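Carboxypeptidase Y inhibitor (Saccharomyces cerevisiae, PDB 1WPX) inhibits the vacuolar serine protease carboxypeptidase Y specifically and potently, and belongs to the phosphatidylethanolamine-binding protein family. Local coordinates at residues B[114-119]-B[175-180]; B[61-66]-B[136-141]; B[19-24]-B[163-168]; B[47-52]-B[211-216]. One frame throughout, in Å; residues are numbered along the deposited sequence.

Overall arrangement
All four contacts reach the antiparallel sheet of the phosphatidylethanolamine-binding fold, yet each uses it differently. Contacts 1 and 4 are buried and contacts 2 and 3 partly buried, although contact 1 lies farthest from the chain's centre, on the opposite side from contact 4. Contact 1 fastens a loop to a corner of strand 110-120 through a carboxylate; contact 2 is true strand pairing, and its strand 134-140 is also the sheet neighbour of 110-120. Contacts 3 and 4, their centres about 9 Å apart, use the paired strands 162-170 and 208-217. There an arginine of contact 3 ties down a helix end, whereas contact 4 holds a loop mostly by backbone and asparagine bonds.

Contact 1: residues B[114-119]-B[175-180]; sequences VECDLK and VDSSKF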
loop_
_atom_site.group_PDB
_atom_site.type_symbol
_atom_site.label_atom_id
_atom_site.label_comp_id
_atom_site.label_asym_id
_atom_site.label_seq_id
_atom_site.Cartn_x
_atom_site.Cartn_y
_atom_site.Cartn_z
ATOM N N VAL B 114 9.872 -27.417 12.218
ATOM C CA VAL B 114 8.709 -28.296 12.254
ATOM C C VAL B 114 8.243 -28.463 13.691
ATOM O O VAL B 114 8.828 -29.224 14.448
ATOM C CB VAL B 114 9.013 -29.700 11.692
ATOM C CG1 VAL B 114 7.815 -30.610 11.917
ATOM C CG2 VAL B 114 9.311 -29.620 10.217
ATOM N N GLU B 115 7.192 -27.738 14.057
ATOM C CA GLU B 115 6.620 -27.798 15.398
ATOM C C GLU B 115 5.258 -28.473 15.316
ATOM O O GLU B 115 4.436 -28.117 14.467
ATOM C CB GLU B 115 6.436 -26.396 15.951
ATOM C CG GLU B 115 7.353 -26.044 17.080
ATOM C CD GLU B 115 6.920 -24.766 17.746
ATOM O OE1 GLU B 115 6.944 -23.714 17.072
ATOM O OE2 GLU B 115 6.544 -24.819 18.938
ATOM N N CYS B 116 5.006 -29.431 16.204
ATOM C CA CYS B 116 3.734 -30.141 16.179
ATOM C C CYS B 116 2.987 -30.114 17.499
ATOM O O CYS B 116 3.516 -29.678 18.527
ATOM C CB CYS B 116 3.953 -31.592 15.759
ATOM S SG CYS B 116 4.931 -31.785 14.260
ATOM N N ASP B 117 1.745 -30.592 17.450
ATOM C CA ASP B 117 0.878 -30.653 18.614
ATOM C C ASP B 117 0.713 -29.268 19.234
ATOM O O ASP B 117 0.825 -29.099 20.449
ATOM C CB ASP B 117 1.449 -31.625 19.646
ATOM C CG ASP B 117 1.957 -32.910 19.017
ATOM O OD1 ASP B 117 1.205 -33.543 18.240
ATOM O OD2 ASP B 117 3.116 -33.288 19.305
ATOM N N LEU B 118 0.453 -28.284 18.376
ATOM C CA LEU B 118 0.249 -26.902 18.789
ATOM C C LEU B 118 -1.244 -26.662 18.902
ATOM O O LEU B 118 -2.004 -27.103 18.044
ATOM C CB LEU B 118 0.802 -25.943 17.733
ATOM C CG LEU B 118 2.299 -25.669 17.635
ATOM C CD1 LEU B 118 2.631 -25.132 16.251
ATOM C CD2 LEU B 118 2.699 -24.676 18.717
ATOM N N LYS B 119 -1.674 -25.971 19.949
ATOM C CA LYS B 119 -3.091 -25.678 20.088
ATOM C C LYS B 119 -3.294 -24.171 20.201
ATOM O O LYS B 119 -2.417 -23.441 20.672
ATOM C CB LYS B 119 -3.692 -26.407 21.298
ATOM C CG LYS B 119 -3.107 -26.020 22.634
ATOM C CD LYS B 119 -3.898 -26.643 23.779
ATOM C CE LYS B 119 -3.199 -26.446 25.137
ATOM N NZ LYS B 119 -1.902 -27.202 25.282
ATOM N N VAL B 175 -4.526 -37.790 16.559
ATOM C CA VAL B 175 -3.185 -38.286 16.288
ATOM C C VAL B 175 -2.102 -37.240 16.530
ATOM O O VAL B 175 -2.072 -36.195 15.890
ATOM C CB VAL B 175 -3.097 -38.893 14.855
ATOM C CG1 VAL B 175 -4.403 -38.683 14.131
ATOM C CG2 VAL B 175 -1.935 -38.311 14.087
ATOM N N ASP B 176 -1.230 -37.538 17.487
ATOM C CA ASP B 176 -0.128 -36.664 17.865
ATOM C C ASP B 176 1.069 -36.850 16.922
ATOM O O ASP B 176 1.090 -37.769 16.101
ATOM C CB ASP B 176 0.292 -36.974 19.296
ATOM C CG ASP B 176 0.826 -38.385 19.440
ATOM O OD1 ASP B 176 2.016 -38.537 19.796
ATOM O OD2 ASP B 176 0.056 -39.339 19.184
ATOM N N SER B 177 2.076 -35.993 17.062
ATOM C CA SER B 177 3.247 -36.053 16.186
ATOM C C SER B 177 4.127 -37.298 16.293
ATOM O O SER B 177 4.913 -37.575 15.384
ATOM C CB SER B 177 4.111 -34.796 16.370
ATOM O OG SER B 177 4.610 -34.671 17.690
ATOM N N SER B 178 4.002 -38.052 17.381
ATOM C CA SER B 178 4.812 -39.256 17.541
ATOM C C SER B 178 4.486 -40.289 16.461
ATOM O O SER B 178 5.181 -41.291 16.324
ATOM C CB SER B 178 4.585 -39.883 18.920
ATOM O OG SER B 178 3.325 -40.535 18.997
ATOM N N LYS B 179 3.433 -40.038 15.691
ATOM C CA LYS B 179 3.020 -40.962 14.640
ATOM C C LYS B 179 3.323 -40.493 13.220
ATOM O O LYS B 179 3.009 -41.183 12.248
ATOM C CB LYS B 179 1.529 -41.264 14.793
ATOM C CG LYS B 179 1.243 -42.010 16.080
ATOM C CD LYS B 179 -0.222 -42.049 16.420
ATOM C CE LYS B 179 -0.446 -42.856 17.686
ATOM N NZ LYS B 179 0.265 -42.268 18.847
ATOM N N PHE B 180 3.941 -39.324 13.093
ATOM C CA PHE B 180 4.279 -38.818 11.772
ATOM C C PHE B 180 5.591 -39.427 11.305
ATOM O O PHE B 180 6.462 -39.725 12.117
ATOM C CB PHE B 180 4.396 -37.291 11.792
ATOM C CG PHE B 180 3.118 -36.592 12.148
ATOM C CD1 PHE B 180 1.889 -37.186 11.881
ATOM C CD2 PHE B 180 3.139 -35.328 12.731
ATOM C CE1 PHE B 180 0.699 -36.537 12.187
ATOM C CE2 PHE B 180 1.950 -34.667 13.041
ATOM C CZ PHE B 180 0.726 -35.275 12.767
#
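C116, which follows E115 with its long, weak ion pair to K61, points its side chain toward the other segment. Its CB packs on CB of S177, and with SG anti to the carbonyl carbon (chi1 -50°) the sulfur lies at the edge of the F180 ring, near the ring plane, 4.3 Å from CD2, a sulfur-aromatic contact. The chain then turns a corner at D117, where D117 and L118 both face F90 in a G1 beta bulge of the antiparallel sheet, with D117 in positive phi (57°). That corner sends the D117 carboxylate across to the start of the 3-10 segment 177-179, which it meets with both oxygens. OD1 of D117 takes the backbone N of S177 at 2.9 Å, and OD2 takes the S177 hydroxyl OG at 2.6 Å, each on its syn lone pair. S177 presents its hydroxyl from the crowded position between its own N and carbonyl carbon. Beside it D176 forms an Asx turn, OD1 accepting from S178 N at 3.2 Å, while its OD2 pairs with NZ of K179 at 3.0 Å. The like charges of D117 and D176 stay apart, 5.3 Å between their OD1 atoms. The backbone N of D117 is itself bonded to OE1 of Q171.

Contact 2: residues B[61-66]-B[136-141]; sequences KPQFQF and ASEFNT
Strands 63-66 and 136-140 run antiparallel at a marked slant, 137° between their N-to-C directions, their axes approaching to 4.5 Å. They are adjoining strands of the antiparallel sheet of the phosphatidylethanolamine-binding fold. F66 and S137 make a hydrogen-bonded pair: F66 N gives to S137 O at 2.7 Å, almost straight at 177°, and S137 N returns the bond to F66 O at 2.8 Å. Farther along the strands part, and a water takes over the bridging, donating to F64 O and accepting from F139 N. Q65 reaches out with CG anti to its backbone N and the chain extended, so that CG lies against the S137 carbonyl O and NE2 comes to 3.7 Å from CB of A136. Beyond them NE2 is hydrogen-bonded to the backbone of the other protein in the complex, whose side chains also pack on Q63, A136 and E138. An alanine here would lack the NE2 that makes this bond, and would probably weaken the grip on the other protein and the packing on A136. S137 OG bonds to E138 O and to N122 N. On the sheet face that carries F66, F139 turns its ring, CG anti to the carbonyl carbon (chi1 -63°), toward strand 63-66. CB of F64 meets that ring at its edge, in the ring plane, 3.8 Å from CE2, and CB of F66 lies 4.0 Å from CZ.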
loop_
_atom_site.group_PDB
_atom_site.type_symbol
_atom_site.label_atom_id
_atom_site.label_comp_id
_atom_site.label_asym_id
_atom_site.label_seq_id
_atom_site.Cartn_x
_atom_site.Cartn_y
_atom_site.Cartn_z
ATOM N N LYS B 61 13.780 -17.871 16.422
ATOM C CA LYS B 61 12.450 -18.318 16.031
ATOM C C LYS B 61 11.438 -17.176 16.112
ATOM O O LYS B 61 11.413 -16.423 17.084
ATOM C CB LYS B 61 11.988 -19.494 16.901
ATOM C CG LYS B 61 10.729 -20.156 16.358
ATOM C CD LYS B 61 10.441 -21.516 16.978
ATOM C CE LYS B 61 9.895 -21.408 18.390
ATOM N NZ LYS B 61 9.491 -22.756 18.893
ATOM N N PRO B 62 10.589 -17.034 15.079
ATOM C CA PRO B 62 9.572 -15.983 15.023
ATOM C C PRO B 62 8.290 -16.316 15.776
ATOM O O PRO B 62 8.069 -17.458 16.173
ATOM C CB PRO B 62 9.324 -15.848 13.530
ATOM C CG PRO B 62 9.399 -17.265 13.083
ATOM C CD PRO B 62 10.626 -17.786 13.811
ATOM N N GLN B 63 7.448 -15.303 15.967
ATOM C CA GLN B 63 6.161 -15.472 16.634
ATOM C C GLN B 63 5.088 -15.663 15.562
ATOM O O GLN B 63 5.227 -15.170 14.437
ATOM C CB GLN B 63 5.827 -14.245 17.467
ATOM C CG GLN B 63 6.850 -13.926 18.522
ATOM C CD GLN B 63 6.516 -12.652 19.266
ATOM O OE1 GLN B 63 5.487 -12.565 19.948
ATOM N NE2 GLN B 63 7.379 -11.644 19.131
ATOM N N PHE B 64 4.017 -16.367 15.915
ATOM C CA PHE B 64 2.938 -16.632 14.971
ATOM C C PHE B 64 1.562 -16.266 15.517
ATOM O O PHE B 64 1.347 -16.221 16.726
ATOM C CB PHE B 64 2.928 -18.114 14.602
ATOM C CG PHE B 64 4.225 -18.610 14.039
ATOM C CD1 PHE B 64 4.457 -18.586 12.665
ATOM C CD2 PHE B 64 5.213 -19.122 14.882
ATOM C CE1 PHE B 64 5.656 -19.070 12.132
ATOM C CE2 PHE B 64 6.415 -19.608 14.362
ATOM C CZ PHE B 64 6.636 -19.583 12.980
ATOM N N GLN B 65 0.636 -16.003 14.599
ATOM C CA GLN B 65 -0.743 -15.680 14.933
ATOM C C GLN B 65 -1.590 -16.198 13.794
ATOM O O GLN B 65 -1.201 -16.090 12.635
ATOM C CB GLN B 65 -0.976 -14.174 15.071
ATOM C CG GLN B 65 -2.452 -13.835 15.328
ATOM C CD GLN B 65 -2.754 -12.349 15.263
ATOM O OE1 GLN B 65 -2.509 -11.700 14.248
ATOM N NE2 GLN B 65 -3.301 -11.806 16.344
ATOM N N PHE B 66 -2.745 -16.762 14.123
ATOM C CA PHE B 66 -3.647 -17.290 13.109
ATOM C C PHE B 66 -4.969 -16.547 13.172
ATOM O O PHE B 66 -5.580 -16.435 14.227
ATOM C CB PHE B 66 -3.880 -18.784 13.328
ATOM C CG PHE B 66 -4.850 -19.397 12.355
ATOM C CD1 PHE B 66 -4.630 -19.322 10.985
ATOM C CD2 PHE B 66 -5.982 -20.065 12.812
ATOM C CE1 PHE B 66 -5.521 -19.900 10.082
ATOM C CE2 PHE B 66 -6.881 -20.649 11.915
ATOM C CZ PHE B 66 -6.648 -20.565 10.548
ATOM N N ALA B 136 -8.702 -14.085 15.943
ATOM C CA ALA B 136 -7.271 -14.012 15.756
ATOM C C ALA B 136 -6.694 -14.591 17.033
ATOM O O ALA B 136 -7.061 -14.170 18.123
ATOM C CB ALA B 136 -6.831 -12.572 15.586
ATOM N N SER B 137 -5.798 -15.561 16.901
ATOM C CA SER B 137 -5.202 -16.178 18.069
ATOM C C SER B 137 -3.766 -16.618 17.868
ATOM O O SER B 137 -3.351 -16.969 16.768
ATOM C CB SER B 137 -6.033 -17.389 18.503
ATOM O OG SER B 137 -5.378 -18.107 19.541
ATOM N N GLU B 138 -3.011 -16.593 18.958
ATOM C CA GLU B 138 -1.629 -17.031 18.938
ATOM C C GLU B 138 -1.662 -18.489 19.372
ATOM O O GLU B 138 -2.720 -19.011 19.723
ATOM C CB GLU B 138 -0.799 -16.206 19.910
ATOM C CG GLU B 138 -0.810 -14.731 19.581
ATOM C CD GLU B 138 0.167 -13.948 20.422
ATOM O OE1 GLU B 138 0.037 -13.989 21.667
ATOM O OE2 GLU B 138 1.063 -13.297 19.833
ATOM N N PHE B 139 -0.516 -19.149 19.352
ATOM C CA PHE B 139 -0.483 -20.545 19.735
ATOM C C PHE B 139 -0.011 -20.760 21.158
ATOM O O PHE B 139 0.699 -19.927 21.727
ATOM C CB PHE B 139 0.413 -21.318 18.774
ATOM C CG PHE B 139 -0.081 -21.307 17.370
ATOM C CD1 PHE B 139 -1.135 -22.126 16.988
ATOM C CD2 PHE B 139 0.466 -20.435 16.436
ATOM C CE1 PHE B 139 -1.643 -22.076 15.695
ATOM C CE2 PHE B 139 -0.036 -20.375 15.140
ATOM C CZ PHE B 139 -1.095 -21.198 14.769
ATOM N N ASN B 140 -0.442 -21.874 21.738
ATOM C CA ASN B 140 -0.019 -22.232 23.075
ATOM C C ASN B 140 1.155 -23.169 22.829
ATOM O O ASN B 140 0.979 -24.315 22.394
ATOM C CB ASN B 140 -1.129 -22.955 23.826
ATOM C CG ASN B 140 -0.763 -23.232 25.265
ATOM O OD1 ASN B 140 -1.586 -23.696 26.049
ATOM N ND2 ASN B 140 0.485 -22.946 25.623
ATOM N N THR B 141 2.352 -22.652 23.085
ATOM C CA THR B 141 3.596 -23.378 22.871
ATOM C C THR B 141 3.865 -24.514 23.864
ATOM O O THR B 141 4.642 -25.421 23.571
ATOM C CB THR B 141 4.782 -22.394 22.911
ATOM O OG1 THR B 141 5.961 -23.040 22.427
ATOM C CG2 THR B 141 5.025 -21.906 24.344
HETATM O O HOH W 1 2.170 -17.814 18.710
#

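Contact 3: residues B[19-24]-B[163-168]; sequences HGILED and RYVFLL. With SO4 (sulfate ion), chain G.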
loop_
_atom_site.group_PDB
_atom_site.type_symbol
_atom_site.label_atom_id
_atom_site.label_comp_id
_atom_site.label_asym_id
_atom_site.label_seq_id
_atom_site.Cartn_x
_atom_site.Cartn_y
_atom_site.Cartn_z
ATOM N N HIS B 19 4.590 -16.067 -7.209
ATOM C CA HIS B 19 5.876 -16.529 -6.697
ATOM C C HIS B 19 6.033 -18.048 -6.678
ATOM O O HIS B 19 6.867 -18.581 -5.946
ATOM C CB HIS B 19 6.100 -15.944 -5.302
ATOM C CG HIS B 19 6.048 -14.448 -5.275
ATOM N ND1 HIS B 19 7.120 -13.659 -5.634
ATOM C CD2 HIS B 19 5.029 -13.596 -5.009
ATOM C CE1 HIS B 19 6.764 -12.387 -5.592
ATOM N NE2 HIS B 19 5.500 -12.322 -5.216
ATOM N N GLY B 20 5.232 -18.730 -7.496
ATOM C CA GLY B 20 5.295 -20.180 -7.600
ATOM C C GLY B 20 5.218 -21.009 -6.325
ATOM O O GLY B 20 5.743 -22.123 -6.277
ATOM N N ILE B 21 4.561 -20.486 -5.294
ATOM C CA ILE B 21 4.435 -21.209 -4.034
ATOM C C ILE B 21 3.447 -22.373 -4.163
ATOM O O ILE B 21 3.576 -23.381 -3.470
ATOM C CB ILE B 21 3.949 -20.275 -2.905
ATOM C CG1 ILE B 21 4.910 -19.091 -2.745
ATOM C CG2 ILE B 21 3.822 -21.054 -1.607
ATOM C CD1 ILE B 21 6.281 -19.460 -2.248
ATOM N N LEU B 22 2.466 -22.233 -5.053
ATOM C CA LEU B 22 1.462 -23.277 -5.256
ATOM C C LEU B 22 1.983 -24.485 -6.032
ATOM O O LEU B 22 1.467 -25.589 -5.885
ATOM C CB LEU B 22 0.240 -22.717 -5.994
ATOM C CG LEU B 22 -0.602 -21.633 -5.317
ATOM C CD1 LEU B 22 -1.762 -21.247 -6.221
ATOM C CD2 LEU B 22 -1.118 -22.144 -3.989
ATOM N N GLU B 23 3.005 -24.276 -6.855
ATOM C CA GLU B 23 3.555 -25.352 -7.665
ATOM C C GLU B 23 4.865 -25.911 -7.146
ATOM O O GLU B 23 5.076 -27.119 -7.163
ATOM C CB GLU B 23 3.739 -24.879 -9.111
ATOM C CG GLU B 23 3.807 -23.367 -9.257
ATOM C CD GLU B 23 2.443 -22.707 -9.079
ATOM O OE1 GLU B 23 2.384 -21.540 -8.613
ATOM O OE2 GLU B 23 1.430 -23.363 -9.420
ATOM N N ASP B 24 5.749 -25.040 -6.683
ATOM C CA ASP B 24 7.035 -25.496 -6.181
ATOM C C ASP B 24 6.956 -26.110 -4.794
ATOM O O ASP B 24 7.699 -27.039 -4.484
ATOM C CB ASP B 24 8.023 -24.337 -6.123
ATOM C CG ASP B 24 8.168 -23.641 -7.440
ATOM O OD1 ASP B 24 8.899 -22.629 -7.500
ATOM O OD2 ASP B 24 7.546 -24.109 -8.416
ATOM N N ARG B 163 13.282 -18.456 -1.167
ATOM C CA ARG B 163 11.942 -18.348 -0.616
ATOM C C ARG B 163 11.911 -19.106 0.710
ATOM O O ARG B 163 12.290 -20.278 0.776
ATOM C CB ARG B 163 10.912 -18.950 -1.571
ATOM C CG ARG B 163 10.584 -18.074 -2.762
ATOM C CD ARG B 163 9.790 -18.841 -3.799
ATOM N NE ARG B 163 10.541 -19.986 -4.295
ATOM C CZ ARG B 163 10.065 -20.872 -5.162
ATOM N NH1 ARG B 163 8.828 -20.743 -5.635
ATOM N NH2 ARG B 163 10.821 -21.895 -5.548
ATOM N N TYR B 164 11.487 -18.423 1.767
ATOM C CA TYR B 164 11.375 -19.035 3.084
ATOM C C TYR B 164 9.884 -19.099 3.377
ATOM O O TYR B 164 9.263 -18.094 3.737
ATOM C CB TYR B 164 12.134 -18.189 4.099
ATOM C CG TYR B 164 13.617 -18.275 3.850
ATOM C CD1 TYR B 164 14.325 -19.431 4.191
ATOM C CD2 TYR B 164 14.294 -17.257 3.173
ATOM C CE1 TYR B 164 15.667 -19.581 3.862
ATOM C CE2 TYR B 164 15.642 -17.396 2.833
ATOM C CZ TYR B 164 16.321 -18.565 3.179
ATOM O OH TYR B 164 17.635 -18.741 2.822
ATOM N N VAL B 165 9.321 -20.296 3.211
ATOM C CA VAL B 165 7.888 -20.518 3.374
ATOM C C VAL B 165 7.364 -21.135 4.673
ATOM O O VAL B 165 7.756 -22.232 5.064
ATOM C CB VAL B 165 7.362 -21.373 2.195
ATOM C CG1 VAL B 165 5.845 -21.368 2.169
ATOM C CG2 VAL B 165 7.922 -20.839 0.884
ATOM N N PHE B 166 6.457 -20.415 5.332
ATOM C CA PHE B 166 5.824 -20.902 6.551
ATOM C C PHE B 166 4.486 -21.524 6.161
ATOM O O PHE B 166 3.735 -20.944 5.370
ATOM C CB PHE B 166 5.574 -19.763 7.540
ATOM C CG PHE B 166 6.818 -19.230 8.178
ATOM C CD1 PHE B 166 7.386 -18.036 7.739
ATOM C CD2 PHE B 166 7.424 -19.918 9.227
ATOM C CE1 PHE B 166 8.537 -17.533 8.340
ATOM C CE2 PHE B 166 8.573 -19.424 9.831
ATOM C CZ PHE B 166 9.133 -18.226 9.387
ATOM N N LEU B 167 4.196 -22.706 6.703
ATOM C CA LEU B 167 2.941 -23.397 6.415
ATOM C C LEU B 167 2.291 -23.932 7.689
ATOM O O LEU B 167 2.955 -24.562 8.520
ATOM C CB LEU B 167 3.165 -24.558 5.440
ATOM C CG LEU B 167 3.811 -24.238 4.092
ATOM C CD1 LEU B 167 5.307 -24.435 4.203
ATOM C CD2 LEU B 167 3.263 -25.150 3.020
ATOM N N LEU B 168 0.994 -23.672 7.839
ATOM C CA LEU B 168 0.255 -24.135 9.004
ATOM C C LEU B 168 -0.658 -25.297 8.612
ATOM O O LEU B 168 -1.505 -25.162 7.725
ATOM C CB LEU B 168 -0.582 -22.997 9.599
ATOM C CG LEU B 168 -1.348 -23.350 10.879
ATOM C CD1 LEU B 168 -0.354 -23.571 11.998
ATOM C CD2 LEU B 168 -2.314 -22.238 11.254
HETATM S S SO4 G . 19.044 -22.429 3.494
HETATM O O1 SO4 G . 19.779 -23.515 4.166
HETATM O O2 SO4 G . 18.951 -21.271 4.403
HETATM O O3 SO4 G . 19.760 -22.042 2.264
HETATM O O4 SO4 G . 17.693 -22.900 3.142
#
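R163 and D24 cross at about a right angle, and their flat groups are turned nearly square to each other, 83° between carboxylate and guanidinium planes. The guanidinium comes end-on and spends both terminal nitrogens on one oxygen of D24: NH1 meets OD1 at 2.7 Å from above the carboxylate plane, while NH2 reaches OD1 at 2.8 Å on its anti lone pair. NH1 has a second acceptor in the carbonyl O of H19, 2.9 Å away. A bend at chi3 (-61°) swings the group over to the helix end; NH2 also forms a salt bridge with D98, and the arginine's charge probably helps keep both acids ionised. The apolar atoms meet as well: I21 and V165 reach tip to tip, CD1 to CG2 3.8 Å apart. An alanine in place of R163 would remove the guanidinium that both acids share, and would probably loosen the turn from the strand. Y164 OH gives to O2 of the sulfate at 3.3 Å, at the ring edge, the ion probably coming from the crystallisation liquor. The turn is a Schellman motif ending helix 8-18, with G20 as its C-prime residue in positive phi, so the arginine joins a helix C-terminus to strand 162-170.

Contact 4: residues B[47-52]-B[211-216]; sequences VAMGNT and ASNFFY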
loop_
_atom_site.group_PDB
_atom_site.type_symbol
_atom_site.label_atom_id
_atom_site.label_comp_id
_atom_site.label_asym_id
_atom_site.label_seq_id
_atom_site.Cartn_x
_atom_site.Cartn_y
_atom_site.Cartn_z
ATOM N N VAL B 47 7.071 -10.872 8.470
ATOM C CA VAL B 47 7.132 -11.569 7.200
ATOM C C VAL B 47 5.777 -11.189 6.613
ATOM O O VAL B 47 4.734 -11.537 7.165
ATOM C CB VAL B 47 7.330 -13.112 7.388
ATOM C CG1 VAL B 47 7.473 -13.427 8.858
ATOM C CG2 VAL B 47 6.199 -13.904 6.737
ATOM N N ALA B 48 5.803 -10.436 5.516
ATOM C CA ALA B 48 4.583 -9.949 4.900
ATOM C C ALA B 48 4.326 -10.361 3.455
ATOM O O ALA B 48 4.242 -9.510 2.564
ATOM C CB ALA B 48 4.544 -8.429 5.012
ATOM N N MET B 49 4.176 -11.658 3.223
ATOM C CA MET B 49 3.901 -12.156 1.882
ATOM C C MET B 49 4.873 -11.649 0.820
ATOM O O MET B 49 4.495 -10.856 -0.045
ATOM C CB MET B 49 2.472 -11.786 1.462
ATOM C CG MET B 49 1.371 -12.426 2.303
ATOM S SD MET B 49 1.176 -14.220 2.069
ATOM C CE MET B 49 0.312 -14.237 0.533
ATOM N N GLY B 50 6.128 -12.084 0.893
ATOM C CA GLY B 50 7.086 -11.685 -0.124
ATOM C C GLY B 50 8.084 -10.569 0.127
ATOM O O GLY B 50 8.899 -10.286 -0.746
ATOM N N ASN B 51 8.038 -9.920 1.282
ATOM C CA ASN B 51 9.000 -8.864 1.540
ATOM C C ASN B 51 10.382 -9.486 1.761
ATOM O O ASN B 51 10.511 -10.698 1.926
ATOM C CB ASN B 51 8.574 -8.042 2.754
ATOM C CG ASN B 51 8.502 -8.863 4.018
ATOM O OD1 ASN B 51 7.966 -9.974 4.024
ATOM N ND2 ASN B 51 9.028 -8.314 5.105
ATOM N N THR B 52 11.418 -8.658 1.732
ATOM C CA THR B 52 12.778 -9.139 1.926
ATOM C C THR B 52 13.218 -8.798 3.341
ATOM O O THR B 52 12.924 -7.724 3.848
ATOM C CB THR B 52 13.757 -8.493 0.903
ATOM O OG1 THR B 52 13.452 -8.965 -0.416
ATOM C CG2 THR B 52 15.185 -8.856 1.223
ATOM N N ALA B 211 -2.959 -22.506 6.161
ATOM C CA ALA B 211 -2.459 -21.170 5.851
ATOM C C ALA B 211 -0.979 -21.154 5.498
ATOM O O ALA B 211 -0.265 -22.136 5.718
ATOM C CB ALA B 211 -2.714 -20.238 7.025
ATOM N N SER B 212 -0.528 -20.025 4.953
ATOM C CA SER B 212 0.869 -19.854 4.561
ATOM C C SER B 212 1.292 -18.395 4.355
ATOM O O SER B 212 0.520 -17.573 3.876
ATOM C CB SER B 212 1.143 -20.633 3.277
ATOM O OG SER B 212 2.482 -20.443 2.856
ATOM N N ASN B 213 2.525 -18.089 4.732
ATOM C CA ASN B 213 3.099 -16.760 4.566
ATOM C C ASN B 213 4.550 -17.017 4.162
ATOM O O ASN B 213 5.038 -18.135 4.303
ATOM C CB ASN B 213 3.063 -15.982 5.879
ATOM C CG ASN B 213 3.172 -14.474 5.674
ATOM O OD1 ASN B 213 3.595 -14.007 4.622
ATOM N ND2 ASN B 213 2.799 -13.713 6.689
ATOM N N PHE B 214 5.249 -16.007 3.662
ATOM C CA PHE B 214 6.633 -16.223 3.267
ATOM C C PHE B 214 7.400 -14.922 3.067
ATOM O O PHE B 214 6.816 -13.843 2.970
ATOM C CB PHE B 214 6.686 -17.050 1.979
ATOM C CG PHE B 214 6.327 -16.270 0.752
ATOM C CD1 PHE B 214 7.294 -15.969 -0.200
ATOM C CD2 PHE B 214 5.037 -15.793 0.568
ATOM C CE1 PHE B 214 6.980 -15.201 -1.315
ATOM C CE2 PHE B 214 4.712 -15.025 -0.541
ATOM C CZ PHE B 214 5.687 -14.727 -1.485
ATOM N N PHE B 215 8.719 -15.036 3.008
ATOM C CA PHE B 215 9.568 -13.876 2.814
ATOM C C PHE B 215 10.801 -14.288 2.021
ATOM O O PHE B 215 11.017 -15.479 1.765
ATOM C CB PHE B 215 9.963 -13.269 4.171
ATOM C CG PHE B 215 10.964 -14.083 4.958
ATOM C CD1 PHE B 215 12.330 -13.839 4.839
ATOM C CD2 PHE B 215 10.539 -15.054 5.864
ATOM C CE1 PHE B 215 13.260 -14.545 5.617
ATOM C CE2 PHE B 215 11.460 -15.769 6.649
ATOM C CZ PHE B 215 12.822 -15.511 6.526
ATOM N N TYR B 216 11.583 -13.297 1.604
ATOM C CA TYR B 216 12.802 -13.548 0.850
ATOM C C TYR B 216 13.999 -13.094 1.667
ATOM O O TYR B 216 13.915 -12.153 2.459
ATOM C CB TYR B 216 12.811 -12.788 -0.484
ATOM C CG TYR B 216 11.927 -13.343 -1.583
ATOM C CD1 TYR B 216 10.621 -12.887 -1.754
ATOM C CD2 TYR B 216 12.418 -14.286 -2.487
ATOM C CE1 TYR B 216 9.823 -13.351 -2.803
ATOM C CE2 TYR B 216 11.631 -14.760 -3.540
ATOM C CZ TYR B 216 10.335 -14.288 -3.694
ATOM O OH TYR B 216 9.548 -14.751 -4.728
#
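N213 has CG anti to its backbone N (chi1 -159°), which sends its amide across to the 47-52 loop; F214 holds CG in the crowded position between N and the carbonyl carbon (chi1 75°), which places its ring against G50. The amide oxygen OD1 of N213 takes M49 N at 2.8 Å, in its carbonyl plane, and also accepts from F214 N. ND2 of N213 gives a weak bond to V47 O and a further bond to L37 O, so both ends of the amide are held and its rotation is fixed. CG2 of V47 packs on this amide. G50 follows with no side chain: its N bonds to F214 O at 2.8 Å, nearly straight, from above the carbonyl plane, and the same N lies over one face of the F214 ring. G50 CA makes a CH-pi contact there, 4.0 Å from the ring centroid; a CB at G50 would crowd the ring. G50 O approaches the edge of the Y216 ring, 3.3 Å from CD1. Y216 N bonds to N51 O at 2.8 Å, and Y216 OH is held by H19 ND1. A polar side chain of the other protein in the complex is hydrogen-bonded to A48 O. The arrangement is a loop held along strand 208-217 of the phosphatidylethanolamine-binding fold by these bonds, with one backbone bridge, T52 with Y216.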